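Maltose-binding protein MalE1 (Thermotoga maritima, PDB 6DTU) binds maltotetraose, and probably serves as the solute-binding component of a maltose and maltodextrin uptake system. Local coordinates at residues A110-D118 against I241-P249; M127-K135 against L195-I204. One frame throughout, in Å; residues are numbered along the deposited sequence.

Contact 1: A110-D118 against I241-P249; sequences AIALIYNKD and IDYGVAPIP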
# COMPACT_ATOMS: atom_id res chain seq x y z
N ALA A 110 -5.71 -3.22 0.74
CA ALA A 110 -5.40 -3.75 -0.58
C ALA A 110 -6.11 -2.87 -1.60
O ALA A 110 -7.17 -2.31 -1.31
CB ALA A 110 -5.92 -5.18 -0.74
N ILE A 111 -5.50 -2.75 -2.78
CA ILE A 111 -6.16 -1.99 -3.84
C ILE A 111 -7.38 -2.76 -4.35
O ILE A 111 -7.51 -3.97 -4.16
CB ILE A 111 -5.22 -1.58 -4.99
CG1 ILE A 111 -4.61 -2.78 -5.71
CG2 ILE A 111 -4.08 -0.72 -4.44
CD1 ILE A 111 -3.51 -2.38 -6.73
N ALA A 112 -8.31 -2.02 -4.95
CA ALA A 112 -9.58 -2.54 -5.42
C ALA A 112 -10.07 -1.65 -6.55
O ALA A 112 -9.44 -0.64 -6.89
CB ALA A 112 -10.63 -2.58 -4.29
N LEU A 113 -11.18 -2.04 -7.17
CA LEU A 113 -11.81 -1.16 -8.15
C LEU A 113 -12.60 -0.11 -7.39
O LEU A 113 -13.49 -0.44 -6.59
CB LEU A 113 -12.73 -1.94 -9.08
CG LEU A 113 -13.40 -1.16 -10.20
CD1 LEU A 113 -12.40 -0.85 -11.28
CD2 LEU A 113 -14.54 -2.02 -10.74
N ILE A 114 -12.25 1.15 -7.59
CA ILE A 114 -13.01 2.28 -7.08
C ILE A 114 -13.67 2.92 -8.28
O ILE A 114 -13.01 3.20 -9.28
CB ILE A 114 -12.11 3.29 -6.36
CG1 ILE A 114 -11.35 2.60 -5.23
CG2 ILE A 114 -12.96 4.45 -5.79
CD1 ILE A 114 -10.34 3.50 -4.60
N TYR A 115 -14.98 3.11 -8.22
CA TYR A 115 -15.69 3.57 -9.41
C TYR A 115 -16.65 4.71 -9.08
O TYR A 115 -17.20 4.79 -7.97
CB TYR A 115 -16.40 2.40 -10.12
CG TYR A 115 -17.45 1.72 -9.25
CD1 TYR A 115 -18.80 2.02 -9.39
CD2 TYR A 115 -17.08 0.79 -8.26
CE1 TYR A 115 -19.76 1.42 -8.59
CE2 TYR A 115 -18.04 0.17 -7.46
CZ TYR A 115 -19.38 0.49 -7.64
OH TYR A 115 -20.36 -0.10 -6.85
N ASN A 116 -16.80 5.63 -10.03
CA ASN A 116 -17.69 6.78 -9.89
C ASN A 116 -19.09 6.39 -10.39
O ASN A 116 -19.27 6.14 -11.59
CB ASN A 116 -17.13 7.96 -10.68
CG ASN A 116 -17.92 9.24 -10.49
OD1 ASN A 116 -19.12 9.22 -10.25
ND2 ASN A 116 -17.23 10.37 -10.60
N LYS A 117 -20.07 6.38 -9.48
CA LYS A 117 -21.39 5.88 -9.82
C LYS A 117 -22.13 6.78 -10.80
O LYS A 117 -23.10 6.33 -11.42
CB LYS A 117 -22.23 5.67 -8.56
CG LYS A 117 -21.74 4.53 -7.66
CD LYS A 117 -22.53 4.45 -6.37
CE LYS A 117 -22.02 3.33 -5.47
NZ LYS A 117 -22.71 3.33 -4.14
N ASP A 118 -21.69 8.03 -10.96
CA ASP A 118 -22.31 8.87 -11.97
C ASP A 118 -22.06 8.32 -13.36
O ASP A 118 -22.91 8.45 -14.25
CB ASP A 118 -21.74 10.29 -11.90
CG ASP A 118 -22.28 11.08 -10.73
OD1 ASP A 118 -23.33 10.68 -10.20
OD2 ASP A 118 -21.65 12.08 -10.35
N ILE A 241 -17.47 12.95 -4.60
CA ILE A 241 -17.63 11.85 -5.56
C ILE A 241 -18.54 10.80 -4.96
O ILE A 241 -18.34 10.36 -3.81
CB ILE A 241 -16.26 11.24 -5.91
CG1 ILE A 241 -15.32 12.32 -6.46
CG2 ILE A 241 -16.41 10.09 -6.92
CD1 ILE A 241 -15.82 12.93 -7.75
N ASP A 242 -19.54 10.37 -5.73
CA ASP A 242 -20.40 9.26 -5.35
C ASP A 242 -19.74 7.98 -5.86
O ASP A 242 -20.04 7.46 -6.93
CB ASP A 242 -21.79 9.47 -5.96
CG ASP A 242 -22.80 8.42 -5.54
OD1 ASP A 242 -22.51 7.63 -4.62
OD2 ASP A 242 -23.91 8.42 -6.11
N TYR A 243 -18.81 7.47 -5.06
CA TYR A 243 -17.98 6.33 -5.44
C TYR A 243 -18.48 5.04 -4.80
O TYR A 243 -19.15 5.03 -3.76
CB TYR A 243 -16.53 6.56 -5.02
CG TYR A 243 -16.41 6.57 -3.52
CD1 TYR A 243 -16.11 5.41 -2.83
CD2 TYR A 243 -16.66 7.72 -2.80
CE1 TYR A 243 -16.05 5.40 -1.44
CE2 TYR A 243 -16.59 7.73 -1.43
CZ TYR A 243 -16.29 6.56 -0.75
OH TYR A 243 -16.24 6.58 0.62
N GLY A 244 -18.10 3.92 -5.43
CA GLY A 244 -18.23 2.61 -4.82
C GLY A 244 -16.88 1.90 -4.83
O GLY A 244 -15.93 2.33 -5.48
N VAL A 245 -16.81 0.82 -4.04
CA VAL A 245 -15.62 -0.03 -3.97
C VAL A 245 -16.04 -1.47 -4.27
O VAL A 245 -17.02 -1.97 -3.69
CB VAL A 245 -14.93 0.06 -2.60
CG1 VAL A 245 -13.68 -0.83 -2.58
CG2 VAL A 245 -14.60 1.51 -2.24
N ALA A 246 -15.31 -2.13 -5.16
CA ALA A 246 -15.59 -3.50 -5.55
C ALA A 246 -14.27 -4.21 -5.80
O ALA A 246 -13.25 -3.56 -6.06
CB ALA A 246 -16.44 -3.53 -6.83
N PRO A 247 -14.24 -5.53 -5.72
CA PRO A 247 -13.02 -6.24 -6.14
C PRO A 247 -12.67 -5.92 -7.58
O PRO A 247 -13.54 -5.61 -8.40
CB PRO A 247 -13.39 -7.72 -5.96
CG PRO A 247 -14.48 -7.71 -4.95
CD PRO A 247 -15.25 -6.45 -5.17
N ILE A 248 -11.37 -5.98 -7.88
CA ILE A 248 -10.94 -5.81 -9.26
C ILE A 248 -11.63 -6.87 -10.10
O ILE A 248 -11.78 -8.02 -9.65
CB ILE A 248 -9.41 -5.93 -9.37
CG1 ILE A 248 -8.73 -4.86 -8.51
CG2 ILE A 248 -8.95 -5.86 -10.84
CD1 ILE A 248 -7.24 -5.11 -8.30
N PRO A 249 -12.15 -6.53 -11.28
CA PRO A 249 -12.86 -7.53 -12.08
C PRO A 249 -11.95 -8.72 -12.38
O PRO A 249 -10.73 -8.58 -12.50
CB PRO A 249 -13.22 -6.76 -13.36
CG PRO A 249 -13.31 -5.31 -12.89
CD PRO A 249 -12.23 -5.18 -11.87
O HOH W 1 -19.58 -1.99 -5.46
O HOH W 2 -19.86 11.24 -8.29
O HOH W 3 -24.58 6.01 -3.59

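Contact 2: M127-K135 against L195-I204; sequences MDELIEIAK and LLKRLVDEGI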
# COMPACT_ATOMS: atom_id res chain seq x y z
N MET A 127 -12.85 -8.16 -16.56
CA MET A 127 -11.99 -7.19 -17.23
C MET A 127 -12.47 -6.93 -18.65
O MET A 127 -12.36 -5.81 -19.15
CB MET A 127 -10.53 -7.67 -17.20
CG MET A 127 -9.81 -7.51 -15.83
SD MET A 127 -9.71 -5.79 -15.21
CE MET A 127 -8.76 -4.96 -16.50
N ASP A 128 -13.03 -7.94 -19.31
CA ASP A 128 -13.62 -7.72 -20.63
C ASP A 128 -14.75 -6.71 -20.56
O ASP A 128 -14.87 -5.83 -21.42
CB ASP A 128 -14.12 -9.04 -21.23
CG ASP A 128 -12.99 -9.91 -21.76
OD1 ASP A 128 -11.95 -9.36 -22.16
OD2 ASP A 128 -13.16 -11.14 -21.84
N GLU A 129 -15.59 -6.80 -19.52
CA GLU A 129 -16.64 -5.81 -19.32
C GLU A 129 -16.06 -4.45 -18.95
O GLU A 129 -16.52 -3.42 -19.45
CB GLU A 129 -17.58 -6.31 -18.22
CG GLU A 129 -18.92 -5.62 -18.10
CD GLU A 129 -19.63 -5.96 -16.80
OE1 GLU A 129 -19.28 -7.00 -16.19
OE2 GLU A 129 -20.52 -5.19 -16.39
N LEU A 130 -15.03 -4.44 -18.10
CA LEU A 130 -14.41 -3.17 -17.76
C LEU A 130 -13.83 -2.49 -18.99
O LEU A 130 -14.00 -1.27 -19.18
CB LEU A 130 -13.35 -3.36 -16.65
CG LEU A 130 -12.54 -2.14 -16.19
CD1 LEU A 130 -12.13 -2.28 -14.74
CD2 LEU A 130 -11.29 -1.90 -17.04
N ILE A 131 -13.19 -3.26 -19.87
CA ILE A 131 -12.61 -2.68 -21.09
C ILE A 131 -13.69 -2.05 -21.96
O ILE A 131 -13.51 -0.94 -22.48
CB ILE A 131 -11.79 -3.73 -21.85
CG1 ILE A 131 -10.52 -4.06 -21.06
CG2 ILE A 131 -11.46 -3.23 -23.24
CD1 ILE A 131 -9.81 -5.31 -21.54
N GLU A 132 -14.82 -2.74 -22.14
CA GLU A 132 -15.91 -2.20 -22.96
C GLU A 132 -16.48 -0.93 -22.35
O GLU A 132 -16.68 0.08 -23.04
CB GLU A 132 -17.01 -3.25 -23.09
CG GLU A 132 -18.29 -2.76 -23.75
CD GLU A 132 -18.99 -3.86 -24.52
OE1 GLU A 132 -19.38 -4.87 -23.90
OE2 GLU A 132 -19.12 -3.75 -25.76
N ILE A 133 -16.73 -0.95 -21.04
CA ILE A 133 -17.29 0.22 -20.37
C ILE A 133 -16.34 1.41 -20.46
O ILE A 133 -16.77 2.54 -20.69
CB ILE A 133 -17.65 -0.13 -18.91
CG1 ILE A 133 -18.80 -1.13 -18.89
CG2 ILE A 133 -18.04 1.10 -18.11
CD1 ILE A 133 -19.04 -1.73 -17.54
N ALA A 134 -15.05 1.17 -20.26
CA ALA A 134 -14.07 2.25 -20.35
C ALA A 134 -14.01 2.83 -21.76
O ALA A 134 -13.94 4.05 -21.93
CB ALA A 134 -12.70 1.75 -19.92
N LYS A 135 -14.01 1.97 -22.78
CA LYS A 135 -14.02 2.45 -24.15
C LYS A 135 -15.25 3.30 -24.41
O LYS A 135 -15.17 4.36 -25.04
CB LYS A 135 -14.01 1.27 -25.13
CG LYS A 135 -12.71 0.54 -25.24
CD LYS A 135 -12.81 -0.65 -26.22
CE LYS A 135 -11.47 -1.35 -26.39
NZ LYS A 135 -11.62 -2.58 -27.22
N LEU A 195 -1.76 -8.66 -20.12
CA LEU A 195 -3.03 -7.96 -19.90
C LEU A 195 -2.81 -6.46 -19.76
O LEU A 195 -3.53 -5.66 -20.38
CB LEU A 195 -3.76 -8.55 -18.70
CG LEU A 195 -5.08 -7.88 -18.29
CD1 LEU A 195 -6.10 -8.02 -19.40
CD2 LEU A 195 -5.62 -8.43 -16.97
N LEU A 196 -1.79 -6.04 -19.00
CA LEU A 196 -1.46 -4.62 -18.93
C LEU A 196 -1.18 -4.07 -20.32
O LEU A 196 -1.68 -3.00 -20.69
CB LEU A 196 -0.24 -4.40 -18.02
CG LEU A 196 0.41 -3.01 -18.08
CD1 LEU A 196 -0.61 -1.97 -17.61
CD2 LEU A 196 1.66 -2.99 -17.23
N LYS A 197 -0.41 -4.81 -21.12
CA LYS A 197 -0.09 -4.31 -22.46
C LYS A 197 -1.34 -4.22 -23.33
O LYS A 197 -1.49 -3.27 -24.10
CB LYS A 197 0.99 -5.16 -23.12
CG LYS A 197 1.45 -4.56 -24.44
CD LYS A 197 2.71 -5.19 -24.99
CE LYS A 197 3.23 -4.33 -26.13
NZ LYS A 197 4.09 -3.22 -25.61
N ARG A 198 -2.27 -5.17 -23.17
CA ARG A 198 -3.54 -5.09 -23.88
C ARG A 198 -4.29 -3.81 -23.53
O ARG A 198 -4.81 -3.12 -24.42
CB ARG A 198 -4.39 -6.32 -23.56
CG ARG A 198 -5.73 -6.34 -24.29
CD ARG A 198 -6.65 -7.44 -23.78
NE ARG A 198 -8.03 -7.24 -24.23
CZ ARG A 198 -9.07 -7.89 -23.71
NH1 ARG A 198 -8.89 -8.76 -22.73
NH2 ARG A 198 -10.30 -7.66 -24.17
N LEU A 199 -4.33 -3.45 -22.25
CA LEU A 199 -5.00 -2.22 -21.84
C LEU A 199 -4.38 -0.99 -22.50
O LEU A 199 -5.10 -0.07 -22.91
CB LEU A 199 -4.94 -2.08 -20.32
CG LEU A 199 -5.57 -3.16 -19.44
CD1 LEU A 199 -5.49 -2.72 -17.99
CD2 LEU A 199 -7.02 -3.42 -19.85
N VAL A 200 -3.05 -0.96 -22.61
CA VAL A 200 -2.38 0.15 -23.27
C VAL A 200 -2.65 0.11 -24.77
O VAL A 200 -2.98 1.13 -25.39
CB VAL A 200 -0.87 0.10 -22.97
CG1 VAL A 200 -0.14 1.20 -23.73
CG2 VAL A 200 -0.63 0.24 -21.47
N ASP A 201 -2.52 -1.08 -25.37
CA ASP A 201 -2.68 -1.22 -26.82
C ASP A 201 -4.10 -0.88 -27.24
O ASP A 201 -4.31 -0.32 -28.33
CB ASP A 201 -2.38 -2.65 -27.26
CG ASP A 201 -0.90 -2.98 -27.23
OD1 ASP A 201 -0.06 -2.06 -27.10
OD2 ASP A 201 -0.57 -4.18 -27.39
N GLU A 202 -5.08 -1.24 -26.44
CA GLU A 202 -6.45 -0.91 -26.78
C GLU A 202 -6.85 0.51 -26.38
O GLU A 202 -8.01 0.88 -26.57
CB GLU A 202 -7.42 -1.95 -26.21
CG GLU A 202 -7.19 -3.33 -26.80
CD GLU A 202 -8.24 -4.34 -26.39
OE1 GLU A 202 -9.35 -3.93 -25.98
OE2 GLU A 202 -7.95 -5.55 -26.48
N GLY A 203 -5.92 1.30 -25.84
CA GLY A 203 -6.17 2.70 -25.54
C GLY A 203 -6.89 2.98 -24.24
O GLY A 203 -7.28 4.13 -24.00
N ILE A 204 -7.07 1.96 -23.39
CA ILE A 204 -7.72 2.12 -22.09
C ILE A 204 -6.80 2.81 -21.11
O ILE A 204 -7.24 3.55 -20.21
CB ILE A 204 -8.12 0.72 -21.57
CG1 ILE A 204 -8.92 -0.04 -22.63
CG2 ILE A 204 -8.89 0.80 -20.25
CD1 ILE A 204 -10.20 0.65 -22.97

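Contact 1: A110-D118 against I241-P249
Leu113 and Ala246 open an antiparallel ladder that also pairs Tyr115 with Gly244, both hydrogen-bonded pairs, and illustrates how a sheet edge is zipped by backbone and then sealed by side chains. The bond from Leu113 N to Ala246 O is bent at its hydrogen, 135°, where the strand turns off into Pro247; its return partner, Ala246 N to Leu113 O, is straighter. Beyond the ladder, Lys117 N reaches Asp242 O at 2.8 Å. Between the N-H bonds, CA-H...O contacts fill in, the shortest from Tyr243 CA to Tyr115 O at 3.1 Å.

The aromatic contact depends on a glycine. With CG of Tyr115 held between its backbone N and carbonyl carbon (chi1 61°), the ring folds back over the partner strand, and Gly244 CA sits over one face in a CH-pi contact, 3.9 Å from the centroid; a CB on Gly244 would clash with the Tyr115 ring. At the ring edge, a water joins Tyr115 OH to Val245 O.

Apolar contacts lie on both faces of the sheet: Ala112 CB meets Val245 CG1 at 3.9 Å, while Leu113 CD2 meets Pro249 CD at 4.1 Å, the two side chains crossing at about a right angle. Polar ends are bridged by solvent, one water linking Asn116 OD1, Asp118 OD2 and Asp242 N. Asn116 OD1 also accepts from Asp118 N, an Asx turn.

Within this chain, 243-246 is an outermost strand of a mixed four-stranded sheet in which 112-116 lies between it and 223-228. Helix 316-326 packs on Ala112 and Val245, and its Asp317 bonds Tyr243 OH.

Contact 2: M127-K135 against L195-I204
Ile204 and Ile131 have the two largest shares of the surface buried between these two nearly parallel helical segments, whose axes come no closer than 11.9 Å, so that long side chains must bridge the gap. In the conformer given, CD1 of Ile204 lies across the flank of Lys135 and approaches Ile131 CG2 at 4.1 Å, while its other branch, CG2, meets Ala134 CB at 3.9 Å. Ile204 follows Gly203, whose positive phi ends helix 187-201 in a Schellman motif and turns the chain back toward the partner helix.

Ile131 is the wedge in the middle. Its CG1 branch, anti to the carbonyl carbon (chi1 -70°), sends CD1 over the centre of the Arg198 guanidinium, 3.5 Å from CZ, and CG1 itself packs on Leu199 CD2.

Along one flank of this apolar centre runs a salt-bridge network. Arg198 grips the single oxygen OD1 of Asp128 end-on, with NH2 at 3.1 Å and NH1 slightly longer, OD1 lying close to the guanidinium plane although the carboxylate is turned 60° from it. Arg198 NE holds Glu202 OE2 at 2.8 Å, which helps fix the carboxylate whose OE1 takes Lys135 NZ at 2.9 Å from above its plane. A methionine in place of Arg198 would probably leave Asp128 without its charged mate and Glu202 freer to turn.

Phe161 of helix 155-164 packs against Met127, Leu195 and Leu199, and Phe148 of strand 146-149 touches Ala134, Leu199 and Ile204, setting the helix pair against the sheet.

The two contacts show how one sheet and the helices beside it are assembled from pieces distant in sequence. Strand 112-116 leads into helix 127-140, whereas 195-204 and 241-249 come later, so contact 2 is nested within the loop closed by contact 1. Their centres lie 16 Å apart. Contact 1 joins the edge strand 243-246 to the inner strand 112-116 of the four-stranded sheet; contact 2 joins helices packed near strands 146-149 and 223-228. Leu130, touching both Leu113 and Pro249, ties the helix layer of contact 2 to the sheet of contact 1, which comes near the sugar, the side chain of Ile111 lying about 6 Å from a bound glucose unit.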